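Local coordinates for NADP-dependent glyceraldehyde-3-phosphate dehydrogenase (Bacillus halodurans, PDB 3PRL), which probably oxidises glyceraldehyde 3-phosphate with NADP+ as a non-phosphorylating member of the aldehyde dehydrogenase family, at residues D[302-313]-D[393-401]; D[408-419]-D[433-444]. All blocks are in the same frame, centred on the assembly; numbering follows the deposited sequence.

Interaction 1. Residues D[302-313]-D[393-401]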
loop_
_atom_site.group_PDB
_atom_site.type_symbol
_atom_site.label_atom_id
_atom_site.label_comp_id
_atom_site.label_asym_id
_atom_site.label_seq_id
_atom_site.Cartn_x
_atom_site.Cartn_y
_atom_site.Cartn_z
ATOM N N GLN D 302 -16.970 22.122 -30.569
ATOM C CA GLN D 302 -16.288 22.456 -31.816
ATOM C C GLN D 302 -17.291 22.906 -32.874
ATOM O O GLN D 302 -18.404 22.384 -32.934
ATOM C CB GLN D 302 -15.466 21.273 -32.328
ATOM C CG GLN D 302 -14.256 21.704 -33.126
ATOM C CD GLN D 302 -13.541 20.554 -33.779
ATOM O OE1 GLN D 302 -12.627 19.973 -33.198
ATOM N NE2 GLN D 302 -13.942 20.222 -34.998
ATOM N N ASP D 303 -16.902 23.886 -33.685
ATOM C CA ASP D 303 -17.800 24.456 -34.700
ATOM C C ASP D 303 -18.364 23.451 -35.716
ATOM O O ASP D 303 -19.559 23.493 -36.025
ATOM C CB ASP D 303 -17.170 25.674 -35.405
ATOM C CG ASP D 303 -15.712 25.454 -35.793
ATOM O OD1 ASP D 303 -15.432 24.737 -36.784
ATOM O OD2 ASP D 303 -14.840 26.034 -35.112
ATOM N N SER D 304 -17.520 22.542 -36.212
ATOM C CA SER D 304 -17.916 21.575 -37.248
ATOM C C SER D 304 -19.057 20.625 -36.844
ATOM O O SER D 304 -19.649 19.954 -37.697
ATOM C CB SER D 304 -16.699 20.765 -37.714
ATOM O OG SER D 304 -16.099 20.054 -36.640
ATOM N N VAL D 305 -19.360 20.582 -35.548
ATOM C CA VAL D 305 -20.356 19.659 -34.993
ATOM C C VAL D 305 -21.384 20.360 -34.102
ATOM O O VAL D 305 -22.299 19.715 -33.587
ATOM C CB VAL D 305 -19.690 18.486 -34.203
ATOM C CG1 VAL D 305 -19.115 17.442 -35.152
ATOM C CG2 VAL D 305 -18.603 19.007 -33.255
ATOM N N ALA D 306 -21.236 21.678 -33.950
ATOM C CA ALA D 306 -22.027 22.467 -32.999
ATOM C C ALA D 306 -23.530 22.373 -33.220
ATOM O O ALA D 306 -24.279 22.085 -32.288
ATOM C CB ALA D 306 -21.569 23.940 -33.000
ATOM N N ASP D 307 -23.954 22.613 -34.461
ATOM C CA ASP D 307 -25.365 22.614 -34.833
ATOM C C ASP D 307 -26.049 21.314 -34.422
ATOM O O ASP D 307 -27.107 21.334 -33.787
ATOM C CB ASP D 307 -25.529 22.823 -36.346
ATOM C CG ASP D 307 -25.308 24.262 -36.771
ATOM O OD1 ASP D 307 -25.043 25.125 -35.909
ATOM O OD2 ASP D 307 -25.407 24.537 -37.987
ATOM N N GLN D 308 -25.432 20.191 -34.772
ATOM C CA GLN D 308 -26.050 18.892 -34.538
ATOM C C GLN D 308 -26.194 18.544 -33.053
ATOM O O GLN D 308 -27.229 18.039 -32.648
ATOM C CB GLN D 308 -25.324 17.782 -35.311
ATOM C CG GLN D 308 -26.071 16.442 -35.330
ATOM C CD GLN D 308 -27.545 16.585 -35.714
ATOM O OE1 GLN D 308 -27.890 16.682 -36.896
ATOM N NE2 GLN D 308 -28.420 16.588 -34.708
ATOM N N LEU D 309 -25.161 18.817 -32.253
ATOM C CA LEU D 309 -25.213 18.544 -30.806
ATOM C C LEU D 309 -26.272 19.403 -30.109
ATOM O O LEU D 309 -27.089 18.894 -29.342
ATOM C CB LEU D 309 -23.845 18.766 -30.159
ATOM C CG LEU D 309 -23.790 18.655 -28.627
ATOM C CD1 LEU D 309 -23.843 17.196 -28.187
ATOM C CD2 LEU D 309 -22.570 19.372 -28.057
ATOM N N VAL D 310 -26.255 20.700 -30.406
ATOM C CA VAL D 310 -27.183 21.659 -29.803
ATOM C C VAL D 310 -28.629 21.410 -30.245
ATOM O O VAL D 310 -29.574 21.760 -29.531
ATOM C CB VAL D 310 -26.704 23.126 -30.020
ATOM C CG1 VAL D 310 -27.067 23.644 -31.391
ATOM C CG2 VAL D 310 -27.248 24.027 -28.933
ATOM N N ALA D 311 -28.783 20.781 -31.413
ATOM C CA ALA D 311 -30.071 20.259 -31.857
ATOM C C ALA D 311 -30.524 19.093 -30.968
ATOM O O ALA D 311 -31.668 19.072 -30.499
ATOM C CB ALA D 311 -30.015 19.836 -33.344
ATOM N N ASN D 312 -29.625 18.135 -30.730
ATOM C CA ASN D 312 -29.932 16.996 -29.855
ATOM C C ASN D 312 -30.266 17.478 -28.446
ATOM O O ASN D 312 -31.330 17.155 -27.911
ATOM C CB ASN D 312 -28.779 15.989 -29.803
ATOM C CG ASN D 312 -28.259 15.594 -31.180
ATOM O OD1 ASN D 312 -28.994 15.587 -32.174
ATOM N ND2 ASN D 312 -26.976 15.253 -31.239
ATOM N N ILE D 313 -29.361 18.271 -27.869
ATOM C CA ILE D 313 -29.568 18.891 -26.557
ATOM C C ILE D 313 -30.930 19.592 -26.421
ATOM O O ILE D 313 -31.645 19.363 -25.443
ATOM C CB ILE D 313 -28.427 19.864 -26.199
ATOM C CG1 ILE D 313 -27.097 19.103 -26.094
ATOM C CG2 ILE D 313 -28.745 20.601 -24.881
ATOM C CD1 ILE D 313 -25.868 19.984 -26.216
ATOM N N PRO D 393 -25.257 27.111 -20.739
ATOM C CA PRO D 393 -24.754 27.815 -21.918
ATOM C C PRO D 393 -24.009 26.892 -22.868
ATOM O O PRO D 393 -23.382 25.931 -22.442
ATOM C CB PRO D 393 -23.797 28.850 -21.326
ATOM C CG PRO D 393 -23.326 28.236 -20.039
ATOM C CD PRO D 393 -24.447 27.380 -19.537
ATOM N N ILE D 394 -24.101 27.190 -24.159
ATOM C CA ILE D 394 -23.275 26.521 -25.149
ATOM C C ILE D 394 -22.276 27.547 -25.699
ATOM O O ILE D 394 -22.648 28.682 -26.034
ATOM C CB ILE D 394 -24.117 25.856 -26.288
ATOM C CG1 ILE D 394 -25.398 25.181 -25.743
ATOM C CG2 ILE D 394 -23.263 24.894 -27.114
ATOM C CD1 ILE D 394 -25.188 24.044 -24.748
ATOM N N ILE D 395 -21.007 27.157 -25.745
ATOM C CA ILE D 395 -19.967 28.043 -26.228
ATOM C C ILE D 395 -19.346 27.420 -27.468
ATOM O O ILE D 395 -18.747 26.349 -27.414
ATOM C CB ILE D 395 -18.924 28.391 -25.124
ATOM C CG1 ILE D 395 -19.595 29.179 -23.989
ATOM C CG2 ILE D 395 -17.764 29.191 -25.706
ATOM C CD1 ILE D 395 -18.781 29.277 -22.708
ATOM N N ARG D 396 -19.550 28.078 -28.602
ATOM C CA ARG D 396 -19.067 27.555 -29.872
ATOM C C ARG D 396 -17.564 27.821 -29.953
ATOM O O ARG D 396 -17.111 28.963 -29.872
ATOM C CB ARG D 396 -19.829 28.158 -31.069
ATOM C CG ARG D 396 -21.256 28.615 -30.757
ATOM C CD ARG D 396 -22.204 28.391 -31.929
ATOM N NE ARG D 396 -23.005 27.172 -31.759
ATOM C CZ ARG D 396 -23.734 26.597 -32.714
ATOM N NH1 ARG D 396 -23.769 27.101 -33.937
ATOM N NH2 ARG D 396 -24.419 25.495 -32.444
ATOM N N VAL D 397 -16.798 26.747 -30.081
ATOM C CA VAL D 397 -15.340 26.824 -30.039
ATOM C C VAL D 397 -14.731 26.299 -31.354
ATOM O O VAL D 397 -15.412 25.620 -32.119
ATOM C CB VAL D 397 -14.813 26.073 -28.784
ATOM C CG1 VAL D 397 -13.319 25.976 -28.785
ATOM C CG2 VAL D 397 -15.282 26.772 -27.520
ATOM N N LYS D 398 -13.467 26.633 -31.616
ATOM C CA LYS D 398 -12.777 26.183 -32.826
ATOM C C LYS D 398 -12.078 24.835 -32.639
ATOM O O LYS D 398 -12.124 23.985 -33.525
ATOM C CB LYS D 398 -11.762 27.228 -33.305
ATOM C CG LYS D 398 -11.660 27.359 -34.832
ATOM C CD LYS D 398 -10.230 27.673 -35.316
ATOM C CE LYS D 398 -9.593 28.883 -34.600
ATOM N NZ LYS D 398 -8.120 28.987 -34.834
ATOM N N ASP D 399 -11.411 24.656 -31.501
ATOM C CA ASP D 399 -10.666 23.435 -31.249
ATOM C C ASP D 399 -10.587 23.096 -29.764
ATOM O O ASP D 399 -11.155 23.804 -28.923
ATOM C CB ASP D 399 -9.264 23.530 -31.865
ATOM C CG ASP D 399 -8.534 24.808 -31.483
ATOM O OD1 ASP D 399 -8.787 25.360 -30.397
ATOM O OD2 ASP D 399 -7.692 25.266 -32.278
ATOM N N ALA D 400 -9.893 22.003 -29.448
ATOM C CA ALA D 400 -9.658 21.612 -28.069
ATOM C C ALA D 400 -8.804 22.674 -27.377
ATOM O O ALA D 400 -9.022 22.993 -26.213
ATOM C CB ALA D 400 -8.966 20.242 -28.009
ATOM N N ASN D 401 -7.839 23.212 -28.118
ATOM C CA ASN D 401 -6.915 24.228 -27.616
ATOM C C ASN D 401 -7.620 25.478 -27.070
ATOM O O ASN D 401 -7.292 25.955 -25.977
ATOM C CB ASN D 401 -5.919 24.608 -28.713
ATOM C CG ASN D 401 -5.118 23.414 -29.215
ATOM O OD1 ASN D 401 -4.128 23.025 -28.606
ATOM N ND2 ASN D 401 -5.546 22.836 -30.338
#
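Helix 303-313 packs alongside strand 393-397, running nearly antiparallel to it (154°) at a closest axial approach of 7.8 Å, while just before the helix Q302 still pairs with V397 as neighbours in a parallel sheet. Q302 ends strand 296-302, which runs straight into the helix, and the helix covers the adjacent strand 391-397: strand-to-helix packing in the alpha/beta part of an aldehyde dehydrogenase, away from the annotated sites. The CA of Q302 sits 3.3 Å from V397 O, and the same oxygen receives a weak, strongly bent bond from D303 N, so one carbonyl meets the chain where strand turns into helix.

The chief side-chain grip belongs to R396, whose chain bends at chi2 and chi3 to bring its guanidinium up to the helix. R396 NH1 donates to D307 OD1 over 3.1 Å, nearly in the guanidinium plane and nearly along the C-O axis of the acceptor; the two flat groups are only 26° apart, and the pair forms a salt bridge. A306 CB covers one guanidinium face, 3.4 Å from R396 CZ; alanine suits this place because a single methyl lets the flat group lie close to the helix. V310 splits its branches: CG1 approaches R396 NH2, whereas V310 CG2, anti to the backbone N, packs 3.9 Å from I394 CG1. Branched aliphatic residues suit this deeper end, where I313 CD1 also faces I394 CD1.

Around this contact, I394 continues onto V299 and V301 of strand 296-302 and L372 of strand 367-374, R396 has a long, weak ion pair with D374, and L309 turns to helix 274-286.

Interaction 2. Residues D[408-419]-D[433-444]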
loop_
_atom_site.group_PDB
_atom_site.type_symbol
_atom_site.label_atom_id
_atom_site.label_comp_id
_atom_site.label_asym_id
_atom_site.label_seq_id
_atom_site.Cartn_x
_atom_site.Cartn_y
_atom_site.Cartn_z
ATOM N N ASN D 408 -9.680 26.765 -18.550
ATOM C CA ASN D 408 -8.747 27.100 -17.478
ATOM C C ASN D 408 -8.854 28.515 -16.944
ATOM O O ASN D 408 -8.380 28.790 -15.833
ATOM C CB ASN D 408 -7.314 26.789 -17.898
ATOM C CG ASN D 408 -7.065 25.310 -17.982
ATOM O OD1 ASN D 408 -7.844 24.514 -17.448
ATOM N ND2 ASN D 408 -6.001 24.922 -18.662
ATOM N N GLN D 409 -9.498 29.393 -17.721
ATOM C CA GLN D 409 -9.682 30.793 -17.315
ATOM C C GLN D 409 -10.610 30.989 -16.127
ATOM O O GLN D 409 -10.463 31.971 -15.401
ATOM C CB GLN D 409 -10.147 31.658 -18.487
ATOM C CG GLN D 409 -9.024 32.371 -19.197
ATOM C CD GLN D 409 -9.410 32.895 -20.583
ATOM O OE1 GLN D 409 -8.617 32.815 -21.518
ATOM N NE2 GLN D 409 -10.621 33.423 -20.717
ATOM N N SER D 410 -11.567 30.070 -15.943
ATOM C CA SER D 410 -12.482 30.097 -14.792
ATOM C C SER D 410 -11.703 30.022 -13.474
ATOM O O SER D 410 -10.676 29.346 -13.411
ATOM C CB SER D 410 -13.461 28.915 -14.888
ATOM O OG SER D 410 -14.088 28.651 -13.644
ATOM N N ASP D 411 -12.189 30.704 -12.438
ATOM C CA ASP D 411 -11.604 30.584 -11.099
ATOM C C ASP D 411 -11.865 29.196 -10.510
ATOM O O ASP D 411 -11.235 28.820 -9.526
ATOM C CB ASP D 411 -12.158 31.638 -10.119
ATOM C CG ASP D 411 -11.875 33.080 -10.551
ATOM O OD1 ASP D 411 -10.721 33.413 -10.886
ATOM O OD2 ASP D 411 -12.822 33.888 -10.552
ATOM N N TYR D 412 -12.815 28.459 -11.098
ATOM C CA TYR D 412 -13.190 27.146 -10.611
ATOM C C TYR D 412 -12.298 26.057 -11.167
ATOM O O TYR D 412 -11.513 26.280 -12.110
ATOM C CB TYR D 412 -14.674 26.846 -10.911
ATOM C CG TYR D 412 -15.577 27.806 -10.187
ATOM C CD1 TYR D 412 -15.677 27.772 -8.800
ATOM C CD2 TYR D 412 -16.293 28.783 -10.883
ATOM C CE1 TYR D 412 -16.483 28.677 -8.121
ATOM C CE2 TYR D 412 -17.118 29.683 -10.214
ATOM C CZ TYR D 412 -17.208 29.619 -8.837
ATOM O OH TYR D 412 -17.998 30.497 -8.158
ATOM N N GLY D 413 -12.429 24.877 -10.587
ATOM C CA GLY D 413 -11.538 23.761 -10.912
ATOM C C GLY D 413 -11.963 22.460 -10.272
ATOM O O GLY D 413 -11.138 21.753 -9.700
ATOM N N LEU D 414 -13.252 22.147 -10.365
ATOM C CA LEU D 414 -13.784 20.954 -9.724
ATOM C C LEU D 414 -13.593 19.709 -10.623
ATOM O O LEU D 414 -12.722 18.855 -10.368
ATOM C CB LEU D 414 -15.249 21.209 -9.309
ATOM C CG LEU D 414 -16.051 20.267 -8.397
ATOM C CD1 LEU D 414 -15.183 19.608 -7.310
ATOM C CD2 LEU D 414 -17.186 21.038 -7.738
ATOM N N GLN D 415 -14.379 19.638 -11.702
ATOM C CA GLN D 415 -14.371 18.492 -12.593
ATOM C C GLN D 415 -14.565 18.937 -14.050
ATOM O O GLN D 415 -14.781 20.106 -14.307
ATOM C CB GLN D 415 -15.451 17.487 -12.159
ATOM C CG GLN D 415 -15.077 16.672 -10.913
ATOM C CD GLN D 415 -15.840 15.344 -10.819
ATOM O OE1 GLN D 415 -16.566 14.983 -11.731
ATOM N NE2 GLN D 415 -15.634 14.600 -9.716
ATOM N N ALA D 416 -14.462 18.001 -14.997
ATOM C CA ALA D 416 -14.681 18.291 -16.425
ATOM C C ALA D 416 -14.962 17.033 -17.237
ATOM O O ALA D 416 -14.587 15.925 -16.832
ATOM C CB ALA D 416 -13.464 19.027 -17.025
ATOM N N SER D 417 -15.600 17.218 -18.394
ATOM C CA SER D 417 -15.826 16.143 -19.362
ATOM C C SER D 417 -15.145 16.429 -20.716
ATOM O O SER D 417 -15.186 17.569 -21.190
ATOM C CB SER D 417 -17.327 15.964 -19.601
ATOM O OG SER D 417 -18.050 15.768 -18.401
ATOM N N ILE D 418 -14.518 15.408 -21.318
ATOM C CA ILE D 418 -14.082 15.466 -22.721
ATOM C C ILE D 418 -14.857 14.422 -23.532
ATOM O O ILE D 418 -14.975 13.259 -23.117
ATOM C CB ILE D 418 -12.540 15.213 -22.922
ATOM C CG1 ILE D 418 -11.690 15.789 -21.779
ATOM C CG2 ILE D 418 -12.063 15.723 -24.309
ATOM C CD1 ILE D 418 -11.767 17.295 -21.618
ATOM N N PHE D 419 -15.382 14.840 -24.683
ATOM C CA PHE D 419 -16.145 13.967 -25.568
ATOM C C PHE D 419 -15.483 13.799 -26.950
ATOM O O PHE D 419 -15.246 14.777 -27.676
ATOM C CB PHE D 419 -17.574 14.480 -25.693
ATOM C CG PHE D 419 -18.378 14.361 -24.420
ATOM C CD1 PHE D 419 -19.071 13.190 -24.126
ATOM C CD2 PHE D 419 -18.454 15.430 -23.523
ATOM C CE1 PHE D 419 -19.831 13.075 -22.953
ATOM C CE2 PHE D 419 -19.200 15.330 -22.342
ATOM C CZ PHE D 419 -19.888 14.142 -22.058
ATOM N N LEU D 433 -6.049 20.297 -18.162
ATOM C CA LEU D 433 -7.191 20.890 -17.483
ATOM C C LEU D 433 -6.954 20.976 -15.982
ATOM O O LEU D 433 -6.664 19.971 -15.348
ATOM C CB LEU D 433 -8.480 20.106 -17.776
ATOM C CG LEU D 433 -8.935 19.977 -19.240
ATOM C CD1 LEU D 433 -10.154 19.078 -19.293
ATOM C CD2 LEU D 433 -9.207 21.336 -19.903
ATOM N N GLU D 434 -7.107 22.178 -15.427
ATOM C CA GLU D 434 -6.886 22.446 -13.997
ATOM C C GLU D 434 -8.086 22.055 -13.112
ATOM O O GLU D 434 -8.786 22.902 -12.563
ATOM C CB GLU D 434 -6.503 23.916 -13.792
ATOM C CG GLU D 434 -5.282 24.349 -14.595
ATOM C CD GLU D 434 -5.027 25.861 -14.616
ATOM O OE1 GLU D 434 -5.876 26.678 -14.180
ATOM O OE2 GLU D 434 -3.953 26.247 -15.111
ATOM N N VAL D 435 -8.310 20.751 -12.976
ATOM C CA VAL D 435 -9.447 20.222 -12.225
ATOM C C VAL D 435 -8.982 19.014 -11.446
ATOM O O VAL D 435 -7.891 18.490 -11.693
ATOM C CB VAL D 435 -10.629 19.834 -13.156
ATOM C CG1 VAL D 435 -11.025 21.016 -14.046
ATOM C CG2 VAL D 435 -10.285 18.603 -14.000
ATOM N N GLY D 436 -9.786 18.592 -10.487
ATOM C CA GLY D 436 -9.516 17.387 -9.733
ATOM C C GLY D 436 -9.715 16.143 -10.563
ATOM O O GLY D 436 -8.836 15.267 -10.601
ATOM N N THR D 437 -10.853 16.080 -11.260
ATOM C CA THR D 437 -11.207 14.891 -12.033
ATOM C C THR D 437 -11.617 15.206 -13.466
ATOM O O THR D 437 -12.379 16.129 -13.694
ATOM C CB THR D 437 -12.356 14.133 -11.339
ATOM O OG1 THR D 437 -12.002 13.933 -9.972
ATOM C CG2 THR D 437 -12.641 12.761 -12.026
ATOM N N VAL D 438 -11.115 14.419 -14.414
ATOM C CA VAL D 438 -11.556 14.476 -15.802
ATOM C C VAL D 438 -12.325 13.197 -16.121
ATOM O O VAL D 438 -11.846 12.095 -15.835
ATOM C CB VAL D 438 -10.363 14.604 -16.779
ATOM C CG1 VAL D 438 -10.843 14.594 -18.231
ATOM C CG2 VAL D 438 -9.547 15.876 -16.476
ATOM N N HIS D 439 -13.518 13.349 -16.689
ATOM C CA HIS D 439 -14.314 12.211 -17.145
ATOM C C HIS D 439 -14.247 12.093 -18.665
ATOM O O HIS D 439 -14.606 13.037 -19.379
ATOM C CB HIS D 439 -15.783 12.371 -16.731
ATOM C CG HIS D 439 -16.017 12.326 -15.256
ATOM N ND1 HIS D 439 -16.597 11.246 -14.630
ATOM C CD2 HIS D 439 -15.763 13.230 -14.283
ATOM C CE1 HIS D 439 -16.686 11.481 -13.334
ATOM N NE2 HIS D 439 -16.182 12.676 -13.095
ATOM N N ILE D 440 -13.819 10.928 -19.153
ATOM C CA ILE D 440 -13.835 10.635 -20.593
ATOM C C ILE D 440 -15.162 10.016 -21.073
ATOM O O ILE D 440 -15.518 8.885 -20.705
ATOM C CB ILE D 440 -12.627 9.749 -21.037
ATOM C CG1 ILE D 440 -11.306 10.284 -20.467
ATOM C CG2 ILE D 440 -12.567 9.618 -22.577
ATOM C CD1 ILE D 440 -11.012 11.744 -20.769
ATOM N N ASN D 441 -15.871 10.774 -21.915
ATOM C CA ASN D 441 -17.099 10.309 -22.562
ATOM C C ASN D 441 -18.228 10.008 -21.601
ATOM O O ASN D 441 -19.025 9.111 -21.831
ATOM C CB ASN D 441 -16.829 9.081 -23.439
ATOM C CG ASN D 441 -16.406 9.448 -24.833
ATOM O OD1 ASN D 441 -16.909 10.408 -25.425
ATOM N ND2 ASN D 441 -15.475 8.681 -25.377
ATOM N N ALA D 442 -18.279 10.767 -20.518
ATOM C CA ALA D 442 -19.328 10.637 -19.508
ATOM C C ALA D 442 -19.404 11.954 -18.763
ATOM O O ALA D 442 -18.488 12.780 -18.864
ATOM C CB ALA D 442 -19.009 9.516 -18.540
ATOM N N LYS D 443 -20.496 12.137 -18.024
ATOM C CA LYS D 443 -20.753 13.392 -17.333
ATOM C C LYS D 443 -19.832 13.525 -16.126
ATOM O O LYS D 443 -19.128 12.571 -15.768
ATOM C CB LYS D 443 -22.227 13.491 -16.914
ATOM C CG LYS D 443 -22.702 12.430 -15.903
ATOM C CD LYS D 443 -24.228 12.332 -15.886
ATOM C CE LYS D 443 -24.763 11.489 -14.733
ATOM N NZ LYS D 443 -26.237 11.145 -14.895
ATOM N N THR D 444 -19.826 14.708 -15.511
ATOM C CA THR D 444 -19.094 14.875 -14.254
ATOM C C THR D 444 -19.995 14.418 -13.110
ATOM O O THR D 444 -21.201 14.592 -13.152
ATOM C CB THR D 444 -18.578 16.327 -14.003
ATOM O OG1 THR D 444 -19.667 17.249 -14.071
ATOM C CG2 THR D 444 -17.561 16.724 -15.052
#
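N408, at the end of helix 400-409, touches L433 and E434, which follow helix 423-431, beside a beta-alpha-beta unit whose strands 415-419 and 437-440, joined through that helix, lie parallel in the sheet. Backbone bonds from H439 N to A416 O, I418 N to H439 O and N441 N to I418 O tie the strands together. N408 OD1 takes the E434 N-H along an almost straight line (174°), though from above its carbonyl plane, and the amide stacks on the E434 carboxylate with their planes 9° apart. That carboxylate also has a salt bridge to K457, while N408 ND2 donates to H432 O.

On one face of the strands, small and branched side chains interlock. A416 CB is a low spot into which L433 CD1 (4.0 Å) and V435 CG1 lean. I418 is the bump beside it: its CD1 meets L433 CD1 tip to tip at 3.3 Å, a tight fit, and its CG1 lies against V438 CG1, with I440 CD1 next along. G413 CA is backed by E434 O at 3.3 Å, where glycine suits because a beta carbon would collide with that oxygen.

The other face is more polar. Q415 lies alongside T437, its chain extended so that Q415 OE1 accepts a weak, bent bond from H439 NE2 at the ring edge (2.7 Å, 127°), while its NE2 donates to E445 O. T444 CG2 fills the hollow over A416 N at 3.4 Å. Strand 437-440 also pairs with a parallel strand of a second subunit. S417 OG gives its hydroxyl to A442 O, 3.1 Å away on a carbonyl lone pair.

In the fold
Interactions 1 and 2 serve the same mixed sheet and follow one another along the chain: helix 400-409 begins at the end of segment 393-401 and finishes in segment 408-419. Their centres are 17 Å apart and their nearest atoms about 7 Å apart, so they do not touch. Strands 296-302, whose last residue is Q302 of interaction 1, and 264-268 separate strand 391-397 from strand 415-419 in the sheet. No other chain of the assembly touches interaction 1. Interaction 2 is nearer the chemistry: the L414 side chain is about 7 Å from that of E259, the predicted active-site residue, and the Y412 side chain about 8 Å from G240, which contacts NADP+ in a structure of this protein although none is bound to this chain here.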